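Local atomic coordinates of RNA N6-adenosine-methyltransferase METTL16 (Homo sapiens, PDB entry 6M1U), a protein that catalyses N6-methylation of adenosine in RNA, including U6 small nuclear RNA, and is represented here by the vertebrate conserved region of the enzyme. Residues Thr5-Ala10 / Val120-Val125. Sequence-based numbering, arbitrary orientation.
Sequences TFVVLA and VDDALV
An antiparallel strand pair at the border of the five-stranded sheet joins F6, V7 and V8 of edge strand 4-8 to V125, L124 and A123 of strand 122-131. F6 and V125 form one hydrogen-bonded pair, F6 N reaching V125 O at 3.1 Å and V125 N returning to F6 O at 2.9 Å, the latter N-H lying above the carbonyl plane. V8 and A123 form the next such pair, with A123 N 2.8 Å from V8 O in a nearly straight bond (172°). Beside F6, V125 points the same way and brings CB over one face of the ring, 3.8 Å from its centroid, a CH-pi contact. CG1 of V125 lies 3.5 Å from F6 CE1, while its CG2 approaches CZ. The strand sets F6 on the face of V8, A123 and V125, where it touches C142, R146 and I149 of helix 136-153; chi1 of 76° swings CG so that the ring lies alongside V125. An alanine here would probably leave a gap between V125 and that helix, weakening the packing of helix on sheet. M13 of helix 10-20 touches both V8 and A123. On the other face V7 and L124, a non-hydrogen-bonded pair, cross at about a right angle, CG2 of V7 meeting L124 CD1 at 3.9 Å. Where strand 4-8 gives way to helix 10-20, OD1 of D122 is modelled 2.5 Å from A10 N, unusually short for a hydrogen bond and doubtful in exact length; the nearby helix start would probably favour the negative carboxylate. CD2 of L9 lies beside that carboxylate.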
# COMPACT_ATOMS: atom_id res chain seq x y z
N THR A 5 2.31 -5.88 8.63
CA THR A 5 3.25 -5.89 7.52
C THR A 5 2.90 -6.97 6.52
O THR A 5 2.10 -7.86 6.79
CB THR A 5 4.68 -6.09 7.99
OG1 THR A 5 4.73 -7.32 8.71
CG2 THR A 5 5.09 -4.96 8.90
N PHE A 6 3.49 -6.84 5.33
CA PHE A 6 3.50 -7.90 4.33
C PHE A 6 4.59 -7.57 3.32
O PHE A 6 4.72 -6.42 2.90
CB PHE A 6 2.12 -8.07 3.66
CG PHE A 6 1.77 -7.02 2.63
CD1 PHE A 6 1.02 -5.91 2.99
CD2 PHE A 6 2.15 -7.17 1.31
CE1 PHE A 6 0.68 -4.95 2.05
CE2 PHE A 6 1.81 -6.20 0.36
CZ PHE A 6 1.07 -5.09 0.74
N VAL A 7 5.37 -8.58 2.96
CA VAL A 7 6.45 -8.45 1.99
C VAL A 7 5.85 -8.41 0.59
O VAL A 7 4.83 -9.05 0.31
CB VAL A 7 7.44 -9.63 2.12
CG1 VAL A 7 8.28 -9.77 0.87
CG2 VAL A 7 8.34 -9.48 3.33
N VAL A 8 6.45 -7.63 -0.30
CA VAL A 8 6.34 -7.85 -1.74
C VAL A 8 7.67 -8.43 -2.20
O VAL A 8 8.72 -7.78 -2.07
CB VAL A 8 6.01 -6.56 -2.49
CG1 VAL A 8 6.03 -6.82 -3.97
CG2 VAL A 8 4.65 -6.04 -2.11
N LEU A 9 7.64 -9.65 -2.72
CA LEU A 9 8.86 -10.32 -3.17
C LEU A 9 9.51 -9.60 -4.36
O LEU A 9 8.82 -9.05 -5.23
CB LEU A 9 8.57 -11.78 -3.53
CG LEU A 9 8.44 -12.78 -2.38
CD1 LEU A 9 7.96 -14.13 -2.87
CD2 LEU A 9 9.77 -12.89 -1.65
N ALA A 10 10.85 -9.66 -4.41
CA ALA A 10 11.62 -8.97 -5.45
C ALA A 10 11.22 -9.38 -6.85
O ALA A 10 11.45 -8.62 -7.80
CB ALA A 10 13.12 -9.20 -5.24
N VAL A 120 15.96 -6.52 2.86
CA VAL A 120 16.62 -7.64 2.14
C VAL A 120 16.55 -7.32 0.66
O VAL A 120 17.04 -6.27 0.25
CB VAL A 120 16.02 -9.01 2.45
CG1 VAL A 120 16.67 -10.08 1.60
CG2 VAL A 120 16.14 -9.35 3.93
N ASP A 121 15.93 -8.20 -0.11
CA ASP A 121 15.94 -7.97 -1.55
C ASP A 121 14.57 -7.49 -1.98
O ASP A 121 14.41 -6.86 -3.04
CB ASP A 121 16.29 -9.24 -2.32
CG ASP A 121 17.66 -9.79 -1.97
OD1 ASP A 121 18.46 -9.04 -1.37
OD2 ASP A 121 17.92 -10.97 -2.30
N ASP A 122 13.58 -7.82 -1.15
CA ASP A 122 12.17 -7.57 -1.39
C ASP A 122 11.76 -6.24 -0.78
O ASP A 122 12.58 -5.45 -0.29
CB ASP A 122 11.33 -8.72 -0.82
CG ASP A 122 11.90 -10.09 -1.15
OD1 ASP A 122 11.90 -10.48 -2.34
OD2 ASP A 122 12.35 -10.77 -0.21
N ALA A 123 10.45 -6.00 -0.77
CA ALA A 123 9.85 -4.79 -0.23
C ALA A 123 9.00 -5.16 0.98
O ALA A 123 8.15 -6.05 0.91
CB ALA A 123 8.98 -4.09 -1.26
N LEU A 124 9.23 -4.46 2.08
CA LEU A 124 8.38 -4.59 3.25
C LEU A 124 7.35 -3.47 3.23
O LEU A 124 7.70 -2.30 3.13
CB LEU A 124 9.21 -4.52 4.53
CG LEU A 124 8.49 -4.93 5.80
CD1 LEU A 124 8.02 -6.38 5.68
CD2 LEU A 124 9.42 -4.74 6.98
N VAL A 125 6.08 -3.84 3.33
CA VAL A 125 4.99 -2.86 3.45
C VAL A 125 4.58 -2.83 4.92
O VAL A 125 4.08 -3.83 5.44
CB VAL A 125 3.80 -3.22 2.55
CG1 VAL A 125 2.72 -2.21 2.71
CG2 VAL A 125 4.21 -3.31 1.08